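Long-range contacts in adenylation domain (Streptomyces sp., PDB 5N9X), which belongs to the ANL clan of AMP-binding enzymes and holds ATP and threonine in its ligand pockets: residues Ala190-Leu194 / Pro340-Phe344; His319-His323 / Val336-Leu341; Thr358-Leu364 / Val408-Ala412; His403-Leu407 / Tyr418-Ala422. All blocks are in the same frame, centred on the assembly; numbering follows the deposited sequence.

Interaction 1: Ala190-Leu194 / Pro340-Phe344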
loop_
_atom_site.group_PDB
_atom_site.type_symbol
_atom_site.label_atom_id
_atom_site.label_comp_id
_atom_site.label_asym_id
_atom_site.label_seq_id
_atom_site.Cartn_x
_atom_site.Cartn_y
_atom_site.Cartn_z
ATOM N N ALA A 190 -10.817 -1.926 -14.207
ATOM C CA ALA A 190 -9.637 -2.536 -14.826
ATOM C C ALA A 190 -9.433 -3.999 -14.382
ATOM O O ALA A 190 -8.897 -4.824 -15.138
ATOM C CB ALA A 190 -8.391 -1.720 -14.510
ATOM N N CYS A 191 -9.865 -4.297 -13.156
ATOM C CA CYS A 191 -9.618 -5.582 -12.513
ATOM C C CYS A 191 -10.761 -6.586 -12.681
ATOM O O CYS A 191 -10.632 -7.755 -12.325
ATOM C CB CYS A 191 -9.373 -5.358 -11.031
ATOM S SG CYS A 191 -7.785 -4.672 -10.663
ATOM N N SER A 192 -11.876 -6.098 -13.206
ATOM C CA SER A 192 -13.118 -6.849 -13.352
ATOM C C SER A 192 -12.965 -8.208 -14.047
ATOM O O SER A 192 -13.645 -9.169 -13.694
ATOM C CB SER A 192 -14.119 -5.999 -14.121
ATOM O OG SER A 192 -13.938 -6.194 -15.513
ATOM N N ARG A 193 -12.074 -8.273 -15.035
ATOM C CA ARG A 193 -11.858 -9.501 -15.795
ATOM C C ARG A 193 -10.629 -10.322 -15.389
ATOM O O ARG A 193 -10.558 -11.515 -15.686
ATOM C CB ARG A 193 -11.785 -9.179 -17.292
ATOM C CG ARG A 193 -13.152 -9.075 -17.945
ATOM C CD ARG A 193 -13.076 -8.589 -19.381
ATOM N NE ARG A 193 -14.379 -8.633 -20.050
ATOM C CZ ARG A 193 -14.755 -7.797 -21.021
ATOM N NH1 ARG A 193 -13.932 -6.840 -21.433
ATOM N NH2 ARG A 193 -15.953 -7.909 -21.580
ATOM N N LEU A 194 -9.661 -9.712 -14.718
ATOM C CA LEU A 194 -8.487 -10.473 -14.294
ATOM C C LEU A 194 -8.712 -11.242 -12.987
ATOM O O LEU A 194 -8.072 -12.257 -12.725
ATOM C CB LEU A 194 -7.274 -9.555 -14.153
ATOM C CG LEU A 194 -6.732 -8.970 -15.463
ATOM C CD1 LEU A 194 -5.936 -7.686 -15.202
ATOM C CD2 LEU A 194 -5.881 -9.987 -16.205
ATOM N N PRO A 340 0.548 -3.897 -17.435
ATOM C CA PRO A 340 -0.307 -2.819 -16.930
ATOM C C PRO A 340 -1.790 -3.197 -16.912
ATOM O O PRO A 340 -2.226 -3.913 -17.806
ATOM C CB PRO A 340 -0.040 -1.686 -17.923
ATOM C CG PRO A 340 1.410 -1.886 -18.296
ATOM C CD PRO A 340 1.582 -3.392 -18.363
ATOM N N LEU A 341 -2.547 -2.752 -15.913
ATOM C CA LEU A 341 -4.007 -2.938 -15.946
ATOM C C LEU A 341 -4.614 -2.327 -17.199
ATOM O O LEU A 341 -4.099 -1.334 -17.710
ATOM C CB LEU A 341 -4.671 -2.349 -14.697
ATOM C CG LEU A 341 -4.095 -2.940 -13.409
ATOM C CD1 LEU A 341 -4.556 -2.204 -12.137
ATOM C CD2 LEU A 341 -4.438 -4.440 -13.337
ATOM N N PRO A 342 -5.693 -2.954 -17.716
ATOM C CA PRO A 342 -6.406 -2.509 -18.922
ATOM C C PRO A 342 -6.509 -0.992 -19.095
ATOM O O PRO A 342 -6.318 -0.506 -20.209
ATOM C CB PRO A 342 -7.793 -3.143 -18.750
ATOM C CG PRO A 342 -7.471 -4.460 -18.125
ATOM C CD PRO A 342 -6.207 -4.257 -17.261
ATOM N N GLY A 343 -6.775 -0.231 -18.051
ATOM C CA GLY A 343 -6.879 1.213 -18.300
ATOM C C GLY A 343 -5.614 1.940 -18.782
ATOM O O GLY A 343 -5.686 3.001 -19.404
ATOM N N PHE A 344 -4.453 1.366 -18.476
ATOM C CA PHE A 344 -3.164 2.023 -18.670
ATOM C C PHE A 344 -2.536 1.938 -20.040
ATOM O O PHE A 344 -2.545 0.886 -20.687
ATOM C CB PHE A 344 -2.140 1.450 -17.690
ATOM C CG PHE A 344 -2.452 1.739 -16.275
ATOM C CD1 PHE A 344 -2.061 2.951 -15.720
ATOM C CD2 PHE A 344 -3.120 0.805 -15.480
ATOM C CE1 PHE A 344 -2.342 3.240 -14.399
ATOM C CE2 PHE A 344 -3.404 1.090 -14.157
ATOM C CZ PHE A 344 -3.014 2.307 -13.615
#

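Interaction 2: His319-His323 / Val336-Leu341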
loop_
_atom_site.group_PDB
_atom_site.type_symbol
_atom_site.label_atom_id
_atom_site.label_comp_id
_atom_site.label_asym_id
_atom_site.label_seq_id
_atom_site.Cartn_x
_atom_site.Cartn_y
_atom_site.Cartn_z
ATOM N N HIS A 319 -3.005 -0.139 -7.480
ATOM C CA HIS A 319 -2.357 -1.114 -8.377
ATOM C C HIS A 319 -2.213 -0.626 -9.810
ATOM O O HIS A 319 -3.083 0.074 -10.322
ATOM C CB HIS A 319 -3.124 -2.458 -8.407
ATOM C CG HIS A 319 -3.518 -2.972 -7.057
ATOM N ND1 HIS A 319 -2.592 -3.337 -6.110
ATOM C CD2 HIS A 319 -4.738 -3.190 -6.505
ATOM C CE1 HIS A 319 -3.225 -3.755 -5.022
ATOM N NE2 HIS A 319 -4.524 -3.675 -5.235
ATOM N N ALA A 320 -1.136 -1.050 -10.469
ATOM C CA ALA A 320 -0.883 -0.641 -11.843
ATOM C C ALA A 320 -0.608 -1.835 -12.769
ATOM O O ALA A 320 -0.593 -1.679 -14.006
ATOM C CB ALA A 320 0.277 0.325 -11.890
ATOM N N THR A 321 -0.348 -3.007 -12.189
ATOM C CA THR A 321 -0.100 -4.218 -12.984
ATOM C C THR A 321 -0.716 -5.447 -12.332
ATOM O O THR A 321 -1.231 -5.373 -11.217
ATOM C CB THR A 321 1.416 -4.501 -13.211
ATOM O OG1 THR A 321 1.997 -5.070 -12.035
ATOM C CG2 THR A 321 2.173 -3.242 -13.584
ATOM N N PHE A 322 -0.619 -6.575 -13.034
ATOM C CA PHE A 322 -1.183 -7.859 -12.621
ATOM C C PHE A 322 -0.317 -8.976 -13.193
ATOM O O PHE A 322 0.007 -9.007 -14.392
ATOM C CB PHE A 322 -2.642 -7.989 -13.100
ATOM C CG PHE A 322 -3.313 -9.326 -12.784
ATOM C CD1 PHE A 322 -3.023 -10.482 -13.525
ATOM C CD2 PHE A 322 -4.301 -9.398 -11.793
ATOM C CE1 PHE A 322 -3.674 -11.712 -13.248
ATOM C CE2 PHE A 322 -4.966 -10.605 -11.516
ATOM C CZ PHE A 322 -4.649 -11.774 -12.247
ATOM N N HIS A 323 0.053 -9.905 -12.334
ATOM C CA HIS A 323 0.748 -11.081 -12.789
ATOM C C HIS A 323 0.408 -12.254 -11.895
ATOM O O HIS A 323 0.747 -12.252 -10.703
ATOM C CB HIS A 323 2.258 -10.872 -12.808
ATOM C CG HIS A 323 3.014 -12.094 -13.220
ATOM N ND1 HIS A 323 2.960 -12.609 -14.501
ATOM C CD2 HIS A 323 3.820 -12.921 -12.515
ATOM C CE1 HIS A 323 3.727 -13.682 -14.570
ATOM N NE2 HIS A 323 4.254 -13.897 -13.379
ATOM N N VAL A 336 8.639 -10.792 -11.622
ATOM C CA VAL A 336 7.683 -10.461 -12.680
ATOM C C VAL A 336 6.456 -9.728 -12.120
ATOM O O VAL A 336 5.782 -10.228 -11.210
ATOM C CB VAL A 336 7.221 -11.712 -13.439
ATOM C CG1 VAL A 336 6.537 -11.316 -14.745
ATOM C CG2 VAL A 336 8.410 -12.617 -13.717
ATOM N N ILE A 337 6.192 -8.535 -12.658
ATOM C CA ILE A 337 5.040 -7.746 -12.247
ATOM C C ILE A 337 3.977 -7.815 -13.326
ATOM O O ILE A 337 2.846 -7.404 -13.113
ATOM C CB ILE A 337 5.407 -6.257 -11.942
ATOM C CG1 ILE A 337 5.827 -5.503 -13.206
ATOM C CG2 ILE A 337 6.489 -6.181 -10.894
ATOM C CD1 ILE A 337 6.613 -4.244 -12.925
ATOM N N GLY A 338 4.344 -8.340 -14.491
ATOM C CA GLY A 338 3.363 -8.638 -15.533
ATOM C C GLY A 338 3.015 -7.491 -16.473
ATOM O O GLY A 338 3.907 -6.803 -16.947
ATOM N N ARG A 339 1.726 -7.299 -16.752
ATOM C CA ARG A 339 1.257 -6.227 -17.646
ATOM C C ARG A 339 0.467 -5.134 -16.939
ATOM O O ARG A 339 -0.212 -5.406 -15.969
ATOM C CB ARG A 339 0.385 -6.806 -18.762
ATOM C CG ARG A 339 0.734 -6.287 -20.150
ATOM C CD ARG A 339 0.256 -7.228 -21.239
ATOM N NE ARG A 339 1.370 -8.012 -21.760
ATOM C CZ ARG A 339 1.471 -9.333 -21.632
ATOM N NH1 ARG A 339 0.513 -10.014 -21.010
ATOM N NH2 ARG A 339 2.523 -9.978 -22.127
ATOM N N PRO A 340 0.548 -3.897 -17.435
ATOM C CA PRO A 340 -0.307 -2.819 -16.930
ATOM C C PRO A 340 -1.790 -3.197 -16.912
ATOM O O PRO A 340 -2.226 -3.913 -17.806
ATOM C CB PRO A 340 -0.040 -1.686 -17.923
ATOM C CG PRO A 340 1.410 -1.886 -18.296
ATOM C CD PRO A 340 1.582 -3.392 -18.363
ATOM N N LEU A 341 -2.547 -2.752 -15.913
ATOM C CA LEU A 341 -4.007 -2.938 -15.946
ATOM C C LEU A 341 -4.614 -2.327 -17.199
ATOM O O LEU A 341 -4.099 -1.334 -17.710
ATOM C CB LEU A 341 -4.671 -2.349 -14.697
ATOM C CG LEU A 341 -4.095 -2.940 -13.409
ATOM C CD1 LEU A 341 -4.556 -2.204 -12.137
ATOM C CD2 LEU A 341 -4.438 -4.440 -13.337
#

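Interaction 3: Thr358-Leu364 / Val408-Ala412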
loop_
_atom_site.group_PDB
_atom_site.type_symbol
_atom_site.label_atom_id
_atom_site.label_comp_id
_atom_site.label_asym_id
_atom_site.label_seq_id
_atom_site.Cartn_x
_atom_site.Cartn_y
_atom_site.Cartn_z
ATOM N N THR A 358 13.685 -4.203 -25.763
ATOM C CA THR A 358 13.320 -5.409 -25.004
ATOM C C THR A 358 14.501 -5.948 -24.181
ATOM O O THR A 358 15.630 -6.043 -24.673
ATOM C CB THR A 358 12.795 -6.516 -25.946
ATOM O OG1 THR A 358 11.501 -6.143 -26.427
ATOM C CG2 THR A 358 12.673 -7.849 -25.227
ATOM N N GLY A 359 14.244 -6.287 -22.919
ATOM C CA GLY A 359 15.306 -6.719 -22.030
ATOM C C GLY A 359 16.113 -5.546 -21.497
ATOM O O GLY A 359 16.986 -5.707 -20.638
ATOM N N GLU A 360 15.841 -4.349 -21.997
ATOM C CA GLU A 360 16.559 -3.181 -21.505
ATOM C C GLU A 360 15.789 -2.489 -20.379
ATOM O O GLU A 360 14.594 -2.228 -20.506
ATOM C CB GLU A 360 16.830 -2.204 -22.647
ATOM C CG GLU A 360 17.872 -1.170 -22.336
ATOM C CD GLU A 360 17.638 0.130 -23.075
ATOM O OE1 GLU A 360 17.070 0.111 -24.195
ATOM O OE2 GLU A 360 18.041 1.172 -22.527
ATOM N N PRO A 361 16.471 -2.214 -19.263
ATOM C CA PRO A 361 15.898 -1.511 -18.108
ATOM C C PRO A 361 15.641 -0.037 -18.410
ATOM O O PRO A 361 16.451 0.572 -19.097
ATOM C CB PRO A 361 16.981 -1.649 -17.025
ATOM C CG PRO A 361 17.846 -2.789 -17.475
ATOM C CD PRO A 361 17.819 -2.734 -18.978
ATOM N N GLY A 362 14.546 0.520 -17.909
ATOM C CA GLY A 362 14.301 1.944 -18.029
ATOM C C GLY A 362 13.262 2.372 -17.018
ATOM O O GLY A 362 12.733 1.529 -16.294
ATOM N N GLU A 363 12.965 3.669 -16.962
ATOM C CA GLU A 363 11.926 4.173 -16.067
ATOM C C GLU A 363 10.498 3.936 -16.588
ATOM O O GLU A 363 10.154 4.314 -17.725
ATOM C CB GLU A 363 12.121 5.673 -15.791
ATOM C CG GLU A 363 11.075 6.219 -14.807
ATOM C CD GLU A 363 11.245 7.694 -14.456
ATOM O OE1 GLU A 363 11.949 8.427 -15.187
ATOM O OE2 GLU A 363 10.660 8.123 -13.438
ATOM N N LEU A 364 9.654 3.339 -15.744
ATOM C CA LEU A 364 8.267 3.128 -16.136
ATOM C C LEU A 364 7.463 4.411 -15.985
ATOM O O LEU A 364 7.531 5.075 -14.945
ATOM C CB LEU A 364 7.629 2.005 -15.327
ATOM C CG LEU A 364 6.122 1.809 -15.449
ATOM C CD1 LEU A 364 5.786 0.994 -16.680
ATOM C CD2 LEU A 364 5.625 1.095 -14.225
ATOM N N VAL A 408 12.150 -0.892 -14.766
ATOM C CA VAL A 408 11.634 -2.168 -15.263
ATOM C C VAL A 408 12.187 -2.512 -16.659
ATOM O O VAL A 408 12.772 -1.654 -17.338
ATOM C CB VAL A 408 10.084 -2.170 -15.354
ATOM C CG1 VAL A 408 9.461 -1.735 -14.053
ATOM C CG2 VAL A 408 9.613 -1.271 -16.477
ATOM N N SER A 409 11.988 -3.766 -17.081
ATOM C CA SER A 409 12.269 -4.190 -18.462
ATOM C C SER A 409 11.089 -4.944 -19.047
ATOM O O SER A 409 10.354 -5.614 -18.324
ATOM C CB SER A 409 13.523 -5.073 -18.545
ATOM O OG SER A 409 13.632 -5.920 -17.422
ATOM N N ARG A 410 10.891 -4.812 -20.353
ATOM C CA ARG A 410 9.938 -5.658 -21.051
ATOM C C ARG A 410 10.669 -6.912 -21.531
ATOM O O ARG A 410 11.529 -6.815 -22.418
ATOM C CB ARG A 410 9.304 -4.928 -22.234
ATOM C CG ARG A 410 8.464 -5.846 -23.100
ATOM C CD ARG A 410 8.262 -5.330 -24.519
ATOM N NE ARG A 410 8.008 -6.464 -25.411
ATOM C CZ ARG A 410 6.973 -6.572 -26.241
ATOM N NH1 ARG A 410 6.069 -5.601 -26.330
ATOM N NH2 ARG A 410 6.847 -7.659 -26.993
ATOM N N ARG A 411 10.352 -8.064 -20.930
ATOM C CA ARG A 411 10.918 -9.360 -21.321
ATOM C C ARG A 411 10.189 -9.838 -22.568
ATOM O O ARG A 411 9.057 -9.416 -22.818
ATOM C CB ARG A 411 10.787 -10.412 -20.190
ATOM C CG ARG A 411 9.482 -11.270 -20.232
ATOM C CD ARG A 411 9.182 -12.061 -18.937
ATOM N NE ARG A 411 10.395 -12.518 -18.258
ATOM C CZ ARG A 411 10.436 -13.380 -17.241
ATOM N NH1 ARG A 411 9.318 -13.920 -16.768
ATOM N NH2 ARG A 411 11.613 -13.708 -16.705
ATOM N N ALA A 412 10.832 -10.708 -23.344
ATOM C CA ALA A 412 10.172 -11.365 -24.473
ATOM C C ALA A 412 8.904 -12.029 -23.983
ATOM O O ALA A 412 8.934 -12.789 -23.014
ATOM C CB ALA A 412 11.086 -12.388 -25.125
HETATM O O HOH W 1 12.312 -2.957 -21.826
#

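Interaction 4: His403-Leu407 / Tyr418-Ala422. With ATP (adenosine-5'-triphosphate), chain D.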
loop_
_atom_site.group_PDB
_atom_site.type_symbol
_atom_site.label_atom_id
_atom_site.label_comp_id
_atom_site.label_asym_id
_atom_site.label_seq_id
_atom_site.Cartn_x
_atom_site.Cartn_y
_atom_site.Cartn_z
ATOM N N HIS A 403 5.571 9.582 -13.818
ATOM C CA HIS A 403 6.883 8.975 -13.797
ATOM C C HIS A 403 7.046 8.262 -12.464
ATOM O O HIS A 403 7.095 8.895 -11.418
ATOM C CB HIS A 403 7.974 10.030 -14.022
ATOM C CG HIS A 403 7.757 10.884 -15.243
ATOM N ND1 HIS A 403 8.591 11.930 -15.574
ATOM C CD2 HIS A 403 6.813 10.840 -16.209
ATOM C CE1 HIS A 403 8.167 12.496 -16.692
ATOM N NE2 HIS A 403 7.089 11.859 -17.096
ATOM N N SER A 404 7.114 6.938 -12.506
ATOM C CA SER A 404 7.094 6.137 -11.292
ATOM C C SER A 404 8.400 6.235 -10.512
ATOM O O SER A 404 8.433 6.030 -9.294
ATOM C CB SER A 404 6.805 4.668 -11.636
ATOM O OG SER A 404 7.956 4.026 -12.153
ATOM N N GLY A 405 9.484 6.518 -11.226
ATOM C CA GLY A 405 10.810 6.476 -10.635
ATOM C C GLY A 405 11.245 5.043 -10.374
ATOM O O GLY A 405 12.126 4.788 -9.547
ATOM N N ASP A 406 10.597 4.104 -11.061
ATOM C CA ASP A 406 10.909 2.681 -10.920
ATOM C C ASP A 406 11.531 2.154 -12.202
ATOM O O ASP A 406 11.094 2.512 -13.297
ATOM C CB ASP A 406 9.642 1.887 -10.583
ATOM C CG ASP A 406 9.276 1.951 -9.115
ATOM O OD1 ASP A 406 10.108 1.546 -8.278
ATOM O OD2 ASP A 406 8.161 2.417 -8.796
ATOM N N LEU A 407 12.542 1.307 -12.064
ATOM C CA LEU A 407 13.187 0.672 -13.217
ATOM C C LEU A 407 12.593 -0.706 -13.523
ATOM O O LEU A 407 12.539 -1.574 -12.643
ATOM C CB LEU A 407 14.706 0.545 -12.976
ATOM C CG LEU A 407 15.411 1.848 -12.583
ATOM C CD1 LEU A 407 16.889 1.649 -12.343
ATOM C CD2 LEU A 407 15.190 2.908 -13.650
ATOM N N TYR A 418 10.462 -6.291 -12.723
ATOM C CA TYR A 418 10.814 -5.137 -11.912
ATOM C C TYR A 418 12.288 -5.204 -11.526
ATOM O O TYR A 418 12.751 -6.222 -10.999
ATOM C CB TYR A 418 9.922 -5.058 -10.656
ATOM C CG TYR A 418 10.351 -3.980 -9.679
ATOM C CD1 TYR A 418 9.903 -2.673 -9.820
ATOM C CD2 TYR A 418 11.207 -4.270 -8.624
ATOM C CE1 TYR A 418 10.294 -1.682 -8.947
ATOM C CE2 TYR A 418 11.599 -3.300 -7.745
ATOM C CZ TYR A 418 11.145 -1.994 -7.912
ATOM O OH TYR A 418 11.538 -1.015 -7.026
ATOM N N GLN A 419 13.016 -4.111 -11.765
ATOM C CA GLN A 419 14.453 -4.084 -11.478
ATOM C C GLN A 419 14.787 -3.386 -10.161
ATOM O O GLN A 419 15.510 -3.948 -9.325
ATOM C CB GLN A 419 15.213 -3.433 -12.640
ATOM C CG GLN A 419 14.943 -4.107 -13.983
ATOM C CD GLN A 419 15.493 -5.533 -14.047
ATOM O OE1 GLN A 419 16.412 -5.897 -13.303
ATOM N NE2 GLN A 419 14.937 -6.341 -14.946
ATOM N N GLY A 420 14.264 -2.174 -9.972
ATOM C CA GLY A 420 14.441 -1.459 -8.719
ATOM C C GLY A 420 14.171 0.033 -8.837
ATOM O O GLY A 420 13.808 0.523 -9.906
ATOM N N ARG A 421 14.354 0.757 -7.739
ATOM C CA ARG A 421 14.126 2.194 -7.718
ATOM C C ARG A 421 15.323 3.007 -8.196
ATOM O O ARG A 421 16.435 2.789 -7.730
ATOM C CB ARG A 421 13.757 2.635 -6.302
ATOM C CG ARG A 421 12.385 2.196 -5.883
ATOM C CD ARG A 421 11.951 2.937 -4.641
ATOM N NE ARG A 421 11.875 4.387 -4.868
ATOM C CZ ARG A 421 11.073 5.002 -5.748
ATOM N NH1 ARG A 421 10.251 4.318 -6.538
ATOM N NH2 ARG A 421 11.106 6.323 -5.844
ATOM N N ALA A 422 15.093 3.959 -9.097
ATOM C CA ALA A 422 16.150 4.889 -9.523
ATOM C C ALA A 422 16.777 5.600 -8.313
ATOM O O ALA A 422 17.980 5.850 -8.298
ATOM C CB ALA A 422 15.610 5.894 -10.514
HETATM P PG ATP D . 6.335 7.644 -2.562
HETATM O O1G ATP D . 7.246 7.513 -3.777
HETATM O O2G ATP D . 6.671 8.793 -1.662
HETATM O O3G ATP D . 4.849 7.656 -2.879
HETATM P PB ATP D . 6.147 4.828 -1.790
HETATM O O1B ATP D . 7.011 4.356 -2.964
HETATM O O2B ATP D . 6.046 3.995 -0.553
HETATM O O3B ATP D . 6.655 6.361 -1.565
HETATM P PA ATP D . 3.567 4.077 -2.478
HETATM O O1A ATP D . 2.707 4.553 -3.624
HETATM O O2A ATP D . 2.876 3.627 -1.195
HETATM O O3A ATP D . 4.644 5.216 -2.184
HETATM O "O5'" ATP D . 4.639 2.923 -2.919
HETATM C "C5'" ATP D . 4.839 2.454 -4.253
HETATM C "C4'" ATP D . 6.281 1.976 -4.433
HETATM O "O4'" ATP D . 6.444 0.641 -3.979
HETATM C "C3'" ATP D . 6.800 2.039 -5.859
HETATM O "O3'" ATP D . 7.681 3.156 -5.928
HETATM C "C2'" ATP D . 7.568 0.761 -6.077
HETATM O "O2'" ATP D . 8.960 1.055 -5.987
HETATM C "C1'" ATP D . 7.202 -0.138 -4.915
HETATM N N9 ATP D . 6.370 -1.301 -5.353
HETATM C C8 ATP D . 5.023 -1.379 -5.257
HETATM N N7 ATP D . 4.538 -2.552 -5.725
HETATM C C5 ATP D . 5.599 -3.272 -6.129
HETATM C C6 ATP D . 5.783 -4.615 -6.723
HETATM N N6 ATP D . 4.717 -5.401 -6.969
HETATM N N1 ATP D . 7.039 -5.012 -7.013
HETATM C C2 ATP D . 8.085 -4.192 -6.785
HETATM N N3 ATP D . 8.012 -2.960 -6.234
HETATM C C4 ATP D . 6.805 -2.444 -5.890
#

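Interaction 1: Ala190-Leu194 / Pro340-Phe344
A helix end can dock onto a turn through apolar side chains alone, with no hydrogen bond across the joint. The CB of Leu-341 meets Ala-190 CB at 3.8 Å, and its mt rotamer (chi1 -56°, chi2 170°) carries CD2 to Cys-191 SG (4.3 Å) and Leu-194 CD1 (4.0 Å). Leu-194 is also mt; its CD1 reaches Pro-342 CD at 4.0 Å as well. Cys-191 (chi1 m) points sideways, and its side chain touches Met-310 as well as Leu-341. The partner here is a type I beta turn, Leu-341 to Phe-344, closed by Phe-344 N to Leu-341 O at 2.8 Å; it connects strand 336-340 to strand 345-349 and receives the C-terminal end of helix 181-191. Pro-342, C-gamma exo, sits at the second position of the turn and brings CG to 3.3 Å from Ala-190 O, a close van der Waals approach. Beyond the two segments, Gln-370 touches Ala-190, Leu-341 and Phe-344, and Phe-322 packs on both leucines.

Interaction 2: His319-His323 / Val336-Leu341
Thr-321 OG1 donates to Ile-337 O at 2.7 Å and is also hydrogen-bonded to Tyr-311 N, so a single hydroxyl ties its own strand to the backbone on two flanks. Nearly as short is Leu-341 N to Ala-320 O, 2.9 Å. The backbones also form one antiparallel hydrogen-bonded pair, Phe-322 with Arg-339: Phe-322 N reaches Arg-339 O at 3.2 Å, and the return bond from Arg-339 N to Phe-322 O, 3.4 Å, is weak. The strands form a beta hairpin, and their short segments run at 124°, well off strictly antiparallel. On its other edge strand 336-340 carries a classic beta bulge, Ile-337 and Gly-338 both facing Leu-416 on the next strand. Gly-338, at phi 86° and psi -135°, passes so close to His-323 and Phe-322 O that a CB would clash with both. His-323 has chi1 near 177°, which lays its ring beside the second strand; Val-336 CG1 sits 3.6 Å from the ring centroid, a CH-pi contact over the face, while NE2 is bonded to Asp-329. At the opposite end of the hairpin segments, Leu-341 CD1 lies 3.3 Å from His-319 O, and Leu-341 CD2 lies 4.0 Å from Phe-322 CB. The His-319 side chain itself leads away to the threonine pocket; its ring also meets that of Trp-216 edge-to-face.

Interaction 3: Thr358-Leu364 / Val408-Ala412
Two antiparallel segments can be joined by direct bonds, by water and by CA-H...O contacts, as where strand 362-367 meets strand 400-410 in the mixed sheet. Thr-358 lies at the outer end, with CG2 3.2 Å from Arg-410 O. The same carbonyl accepts the 2.8 Å hydrogen bond of Gly-359 N, a glycine at positive phi (78°). At Glu-360 the backbones separate too far for a direct bond, and a water fills the gap, donating to Glu-360 O at 2.7 Å and accepting from Arg-410 N at 2.8 Å; the Glu-360 carboxylate turns back to Ala-357 N. Pro-361 contributes a CA-H...O contact, its CA 3.2 Å from Val-408 O. Gly-362 forms the hydrogen-bonded pair with Val-408: Gly-362 N to Val-408 O and Val-408 N to Gly-362 O are each 2.9 Å. Glu-363 points away, its backbone paired with Val-349 of the flanking strand 345-349. Leu-364 closes the segment, its CB packed 4.0 Å from Val-408 CG2.

Interaction 4: His403-Leu407 / Tyr418-Ala422
This beta hairpin, strand 400-410 with strand 416-421, carries an aspartate that binds the ATP ribose, and the sequence around it resembles the A7 core motif of adenylation domains. A classic bulge sits opposite Leu-407: its carbonyl oxygen accepts from both Gln-419 N at 2.7 Å and Gly-420 N at 3.2 Å, while Leu-407 N donates to Gly-420 O at 2.6 Å. Farther along, Ala-422 N donates to Gly-405 O, 3.1 Å. Asp-406 N is satisfied within its own strand by Ser-404 OG, 2.9 Å, an ST turn, and that hydroxyl in turn bonds Leu-364 O. Both carboxylate oxygens have partners. Asp-406 OD1 accepts from ATP O2' at 2.6 Å and from Tyr-418 OH at 3.2 Å, and forms a salt bridge, with a weak hydrogen bond, to Arg-421 NH1 at 3.3 Å; Asp-406 OD2 accepts from ATP O3' at 3.0 Å and is hydrogen-bonded to Tyr-311 OH. Arg-421 NH1 also lies 2.9 Å from ATP O3'. Gln-419 NE2 is hydrogen-bonded to Ser-409 OG. ATP C2 of the adenine lies over one face of the Tyr-418 ring, 3.6 Å from Tyr-418 CD2.

Overall arrangement
Three of the four contacts belong to one mixed sheet, while interaction 1 docks helix 181-191 beside it. Interactions 1 and 2, centres 9 Å apart, share Pro-340 and Leu-341, so the strand that completes the first hairpin runs straight into the turn that receives helix 181-191. Interaction 3 opens later in the chain and crosses with interaction 4, both using strand 400-410; their centres are 10 Å apart. Strand 336-340 neighbours strand 416-421, where Ile-337 CG2 touches Tyr-418 CB at 3.6 Å, thereby coupling the hairpins of interactions 2 and 4. The sheet carries Asp-406, Tyr-418 and Arg-421 of the ATP pocket, and His-319 of the threonine pocket lies in the loop leading into its strand 321-324.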